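PDB 2QSD: uncharacterized conserved protein from Idiomarina loihiensis, which is of unknown function, belongs to the DUF1543 family and forms a beta-rich fold seen as a two-chain assembly. Local coordinates for residues N8-P20 and W48-H62. Sequence-based numbering, arbitrary orientation.
Sequences NKLFLVYVGGTAP and WFGTQKGLHLDSFVH
Tyr14 O is gripped by two successive amides of the facing strand: Asp58 N at 2.8 Å from Tyr14 O, nearly in line with the carbonyl, and Ser59 N, a weaker and longer bond. Two residues thus stand against one, a classic beta bulge in the antiparallel pairing of strands 9-17 and 56-62, which shifts the register by one between Tyr14 and Val15. On either side of the bulge regular pairing continues, Leu12 with Val61 and Gly16 with His56 bonding in both directions.

At the bulge Asp58 CB lies 3.7 Å from Tyr14 CD2, while the carboxylate turns to its own strand: Asp58 OD1 accepts from His56 ND1 at 2.7 Å, lying in the imidazole plane, and His56 NE2 is bonded to Glu25. The His56 ring, with CG between the backbone N and the carbonyl carbon (chi1 53°), is brought over Gly16, whose CA sits 4.0 Å from the centroid of the His56 ring in a CH-pi contact. Tyr175 stacks on the same imidazole.

On the other face of the sheet, Leu57 CD1 touches Val13 CB and Val15 CG1, and Val15 CG2 reaches Trp48 CE3 at 3.8 Å; Ile44 of helix 41-47 also packs on Val15. Farther along, Lys9 CG lies over the face of the His62 ring in another CH-pi contact.

Beyond Gly17, where the chain meets the loop that leads into His56, Thr51 N donates to Thr18 O, and a water joins Thr18 N to Thr51 O and Lys53 O. Trp48 NE1 also reaches Thr51 O, from above the carbonyl plane. Held between two acidic residues, with ND1 on Asp58 and NE2 on Glu25, His56 has both ring nitrogens engaged, an arrangement that fixes the rotation of its ring over Gly16.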
loop_
_atom_site.group_PDB
_atom_site.type_symbol
_atom_site.label_atom_id
_atom_site.label_comp_id
_atom_site.label_asym_id
_atom_site.label_seq_id
_atom_site.Cartn_x
_atom_site.Cartn_y
_atom_site.Cartn_z
ATOM N N ASN A 8 -6.788 17.371 23.783
ATOM C CA ASN A 8 -6.744 16.677 22.512
ATOM C C ASN A 8 -5.327 16.411 22.025
ATOM O O ASN A 8 -4.423 17.223 22.220
ATOM C CB ASN A 8 -7.520 17.463 21.463
ATOM C CG ASN A 8 -9.023 17.356 21.646
ATOM O OD1 ASN A 8 -9.739 18.348 21.538
ATOM N ND2 ASN A 8 -9.507 16.150 21.917
ATOM N N LYS A 9 -5.147 15.262 21.385
ATOM C CA LYS A 9 -3.868 14.889 20.820
ATOM C C LYS A 9 -4.002 14.718 19.308
ATOM O O LYS A 9 -5.031 14.251 18.817
ATOM C CB LYS A 9 -3.390 13.583 21.450
ATOM C CG LYS A 9 -3.026 13.671 22.932
ATOM C CD LYS A 9 -2.810 12.272 23.513
ATOM C CE LYS A 9 -2.338 12.309 24.955
ATOM N NZ LYS A 9 -3.382 12.843 25.877
ATOM N N LEU A 10 -2.968 15.112 18.574
ATOM C CA LEU A 10 -2.886 14.817 17.152
ATOM C C LEU A 10 -2.157 13.490 16.956
ATOM O O LEU A 10 -1.001 13.330 17.366
ATOM C CB LEU A 10 -2.165 15.940 16.391
ATOM C CG LEU A 10 -1.979 15.729 14.882
ATOM C CD1 LEU A 10 -3.316 15.727 14.140
ATOM C CD2 LEU A 10 -1.049 16.771 14.286
ATOM N N PHE A 11 -2.846 12.542 16.337
ATOM C CA PHE A 11 -2.269 11.248 16.030
ATOM C C PHE A 11 -2.093 11.078 14.531
ATOM O O PHE A 11 -2.963 11.456 13.738
ATOM C CB PHE A 11 -3.167 10.126 16.528
ATOM C CG PHE A 11 -3.326 10.068 18.021
ATOM C CD1 PHE A 11 -4.482 10.558 18.625
ATOM C CD2 PHE A 11 -2.348 9.475 18.819
ATOM C CE1 PHE A 11 -4.661 10.470 20.003
ATOM C CE2 PHE A 11 -2.511 9.388 20.199
ATOM C CZ PHE A 11 -3.672 9.887 20.792
ATOM N N LEU A 12 -0.958 10.509 14.152
ATOM C CA LEU A 12 -0.754 10.035 12.797
ATOM C C LEU A 12 -0.842 8.512 12.843
ATOM O O LEU A 12 -0.049 7.865 13.517
ATOM C CB LEU A 12 0.565 10.595 12.245
ATOM C CG LEU A 12 1.752 9.995 11.468
ATOM C CD1 LEU A 12 1.503 8.751 10.648
ATOM C CD2 LEU A 12 2.352 11.085 10.590
ATOM N N VAL A 13 -1.833 7.952 12.151
ATOM C CA VAL A 13 -2.117 6.519 12.214
ATOM C C VAL A 13 -1.912 5.836 10.865
ATOM O O VAL A 13 -2.252 6.381 9.815
ATOM C CB VAL A 13 -3.551 6.216 12.753
ATOM C CG1 VAL A 13 -3.732 6.745 14.158
ATOM C CG2 VAL A 13 -4.615 6.810 11.874
ATOM N N TYR A 14 -1.338 4.643 10.903
ATOM C CA TYR A 14 -1.108 3.852 9.706
ATOM C C TYR A 14 -2.103 2.708 9.762
ATOM O O TYR A 14 -2.049 1.863 10.655
ATOM C CB TYR A 14 0.327 3.343 9.714
ATOM C CG TYR A 14 0.795 2.586 8.491
ATOM C CD1 TYR A 14 0.900 3.214 7.247
ATOM C CD2 TYR A 14 1.195 1.252 8.591
ATOM C CE1 TYR A 14 1.353 2.526 6.122
ATOM C CE2 TYR A 14 1.656 0.547 7.472
ATOM C CZ TYR A 14 1.730 1.191 6.245
ATOM O OH TYR A 14 2.180 0.504 5.145
ATOM N N VAL A 15 -3.050 2.714 8.835
ATOM C CA VAL A 15 -4.131 1.740 8.870
ATOM C C VAL A 15 -4.101 0.859 7.637
ATOM O O VAL A 15 -3.527 1.231 6.613
ATOM C CB VAL A 15 -5.507 2.411 9.034
ATOM C CG1 VAL A 15 -5.603 3.066 10.390
ATOM C CG2 VAL A 15 -5.750 3.447 7.939
ATOM N N GLY A 16 -4.713 -0.314 7.748
ATOM C CA GLY A 16 -4.703 -1.300 6.677
ATOM C C GLY A 16 -6.040 -1.980 6.496
ATOM O O GLY A 16 -6.865 -2.038 7.416
ATOM N N GLY A 17 -6.252 -2.506 5.298
ATOM C CA GLY A 17 -7.495 -3.177 4.977
ATOM C C GLY A 17 -7.633 -3.407 3.490
ATOM O O GLY A 17 -6.662 -3.305 2.735
ATOM N N THR A 18 -8.855 -3.702 3.067
ATOM C CA THR A 18 -9.107 -4.040 1.681
ATOM C C THR A 18 -9.933 -2.961 0.964
ATOM O O THR A 18 -10.523 -2.085 1.602
ATOM C CB THR A 18 -9.737 -5.463 1.568
ATOM O OG1 THR A 18 -9.804 -5.849 0.195
ATOM C CG2 THR A 18 -11.132 -5.508 2.170
ATOM N N ALA A 19 -9.927 -3.010 -0.364
ATOM C CA ALA A 19 -10.815 -2.195 -1.195
ATOM C C ALA A 19 -11.266 -3.026 -2.403
ATOM O O ALA A 19 -10.538 -3.934 -2.820
ATOM C CB ALA A 19 -10.111 -0.921 -1.649
ATOM N N PRO A 20 -12.467 -2.739 -2.956
ATOM C CA PRO A 20 -12.954 -3.524 -4.098
ATOM C C PRO A 20 -12.053 -3.426 -5.321
ATOM O O PRO A 20 -11.622 -2.329 -5.696
ATOM C CB PRO A 20 -14.311 -2.890 -4.401
ATOM C CG PRO A 20 -14.731 -2.254 -3.105
ATOM C CD PRO A 20 -13.453 -1.716 -2.553
ATOM N N TRP A 48 -11.044 6.155 6.241
ATOM C CA TRP A 48 -10.600 5.003 5.441
ATOM C C TRP A 48 -11.337 4.945 4.108
ATOM O O TRP A 48 -12.555 4.927 4.077
ATOM C CB TRP A 48 -10.785 3.692 6.219
ATOM C CG TRP A 48 -10.480 2.455 5.429
ATOM C CD1 TRP A 48 -11.361 1.469 5.087
ATOM C CD2 TRP A 48 -9.206 2.057 4.889
ATOM N NE1 TRP A 48 -10.719 0.486 4.376
ATOM C CE2 TRP A 48 -9.400 0.825 4.231
ATOM C CE3 TRP A 48 -7.925 2.621 4.901
ATOM C CZ2 TRP A 48 -8.366 0.148 3.584
ATOM C CZ3 TRP A 48 -6.893 1.945 4.252
ATOM C CH2 TRP A 48 -7.123 0.725 3.605
ATOM N N PHE A 49 -10.581 4.927 3.017
ATOM C CA PHE A 49 -11.138 5.061 1.671
ATOM C C PHE A 49 -11.785 3.772 1.169
ATOM O O PHE A 49 -12.608 3.802 0.249
ATOM C CB PHE A 49 -10.034 5.493 0.691
ATOM C CG PHE A 49 -9.069 4.396 0.350
ATOM C CD1 PHE A 49 -8.007 4.100 1.201
ATOM C CD2 PHE A 49 -9.233 3.636 -0.817
ATOM C CE1 PHE A 49 -7.118 3.081 0.893
ATOM C CE2 PHE A 49 -8.356 2.607 -1.123
ATOM C CZ PHE A 49 -7.295 2.327 -0.269
ATOM N N GLY A 50 -11.375 2.647 1.759
ATOM C CA GLY A 50 -11.730 1.321 1.264
ATOM C C GLY A 50 -12.882 0.669 2.000
ATOM O O GLY A 50 -13.744 1.347 2.550
ATOM N N THR A 51 -12.874 -0.659 2.004
ATOM C CA THR A 51 -13.901 -1.480 2.631
ATOM C C THR A 51 -13.739 -1.465 4.149
ATOM O O THR A 51 -12.630 -1.622 4.658
ATOM C CB THR A 51 -13.801 -2.928 2.089
ATOM O OG1 THR A 51 -14.050 -2.923 0.678
ATOM C CG2 THR A 51 -14.773 -3.886 2.786
ATOM N N GLN A 52 -14.852 -1.287 4.857
ATOM C CA GLN A 52 -14.864 -1.211 6.320
ATOM C C GLN A 52 -14.534 -2.520 7.020
ATOM O O GLN A 52 -13.820 -2.520 8.023
ATOM C CB GLN A 52 -16.209 -0.676 6.829
ATOM C CG GLN A 52 -16.513 0.764 6.411
ATOM C CD GLN A 52 -15.554 1.785 7.010
ATOM O OE1 GLN A 52 -15.121 1.656 8.158
ATOM N NE2 GLN A 52 -15.226 2.813 6.230
ATOM N N LYS A 53 -15.053 -3.626 6.499
ATOM C CA LYS A 53 -14.844 -4.933 7.116
ATOM C C LYS A 53 -13.379 -5.371 7.078
ATOM O O LYS A 53 -12.784 -5.505 6.002
ATOM C CB LYS A 53 -15.741 -5.993 6.468
ATOM C CG LYS A 53 -15.617 -7.379 7.088
ATOM C CD LYS A 53 -16.842 -8.229 6.782
ATOM C CE LYS A 53 -16.637 -9.674 7.214
ATOM N NZ LYS A 53 -15.872 -10.451 6.195
ATOM N N GLY A 54 -12.815 -5.581 8.266
ATOM C CA GLY A 54 -11.454 -6.094 8.414
ATOM C C GLY A 54 -10.410 -5.010 8.598
ATOM O O GLY A 54 -9.213 -5.296 8.589
ATOM N N LEU A 55 -10.867 -3.769 8.760
ATOM C CA LEU A 55 -9.989 -2.624 8.963
ATOM C C LEU A 55 -9.169 -2.791 10.236
ATOM O O LEU A 55 -9.693 -3.172 11.284
ATOM C CB LEU A 55 -10.808 -1.330 9.016
ATOM C CG LEU A 55 -10.111 0.025 9.184
ATOM C CD1 LEU A 55 -9.161 0.314 8.031
ATOM C CD2 LEU A 55 -11.150 1.118 9.293
ATOM N N HIS A 56 -7.873 -2.532 10.128
ATOM C CA HIS A 56 -6.975 -2.690 11.262
ATOM C C HIS A 56 -5.955 -1.572 11.330
ATOM O O HIS A 56 -5.519 -1.041 10.307
ATOM C CB HIS A 56 -6.270 -4.052 11.225
ATOM C CG HIS A 56 -5.574 -4.342 9.930
ATOM N ND1 HIS A 56 -4.230 -4.101 9.737
ATOM C CD2 HIS A 56 -6.033 -4.857 8.763
ATOM C CE1 HIS A 56 -3.891 -4.451 8.509
ATOM N NE2 HIS A 56 -4.968 -4.909 7.895
ATOM N N LEU A 57 -5.595 -1.226 12.557
ATOM C CA LEU A 57 -4.552 -0.269 12.859
ATOM C C LEU A 57 -3.210 -0.996 12.900
ATOM O O LEU A 57 -3.099 -2.048 13.529
ATOM C CB LEU A 57 -4.863 0.341 14.218
ATOM C CG LEU A 57 -4.051 1.510 14.740
ATOM C CD1 LEU A 57 -4.479 2.793 14.056
ATOM C CD2 LEU A 57 -4.274 1.583 16.234
ATOM N N ASP A 58 -2.195 -0.439 12.239
ATOM C CA ASP A 58 -0.874 -1.086 12.163
ATOM C C ASP A 58 0.248 -0.367 12.912
ATOM O O ASP A 58 1.097 -1.010 13.523
ATOM C CB ASP A 58 -0.468 -1.345 10.709
ATOM C CG ASP A 58 -1.267 -2.478 10.074
ATOM O OD1 ASP A 58 -1.954 -3.218 10.813
ATOM O OD2 ASP A 58 -1.209 -2.626 8.833
ATOM N N SER A 59 0.267 0.959 12.833
ATOM C CA SER A 59 1.121 1.772 13.689
ATOM C C SER A 59 0.519 3.155 13.876
ATOM O O SER A 59 -0.354 3.569 13.115
ATOM C CB SER A 59 2.547 1.878 13.140
ATOM O OG SER A 59 2.582 2.574 11.914
ATOM N N PHE A 60 0.980 3.852 14.908
ATOM C CA PHE A 60 0.611 5.237 15.136
ATOM C C PHE A 60 1.674 5.981 15.933
ATOM O O PHE A 60 2.509 5.368 16.605
ATOM C CB PHE A 60 -0.756 5.355 15.830
ATOM C CG PHE A 60 -0.767 4.894 17.262
ATOM C CD1 PHE A 60 -1.136 3.594 17.580
ATOM C CD2 PHE A 60 -0.439 5.767 18.297
ATOM C CE1 PHE A 60 -1.161 3.162 18.899
ATOM C CE2 PHE A 60 -0.452 5.343 19.619
ATOM C CZ PHE A 60 -0.817 4.039 19.922
ATOM N N VAL A 61 1.614 7.306 15.866
ATOM C CA VAL A 61 2.419 8.171 16.715
ATOM C C VAL A 61 1.609 9.391 17.132
ATOM O O VAL A 61 0.879 9.971 16.330
ATOM C CB VAL A 61 3.768 8.559 16.038
ATOM C CG1 VAL A 61 3.552 9.164 14.641
ATOM C CG2 VAL A 61 4.600 9.481 16.931
ATOM N N HIS A 62 1.701 9.736 18.413
ATOM C CA HIS A 62 1.197 11.002 18.925
ATOM C C HIS A 62 2.196 12.056 18.493
ATOM O O HIS A 62 3.354 12.028 18.914
ATOM C CB HIS A 62 1.069 10.935 20.455
ATOM C CG HIS A 62 0.819 12.256 21.120
ATOM N ND1 HIS A 62 1.259 12.533 22.398
ATOM C CD2 HIS A 62 0.175 13.370 20.697
ATOM C CE1 HIS A 62 0.896 13.757 22.731
ATOM N NE2 HIS A 62 0.241 14.288 21.715
HETATM O O HOH W 1 -0.707 16.441 19.388
HETATM O O HOH W 2 -10.866 -3.793 5.129
#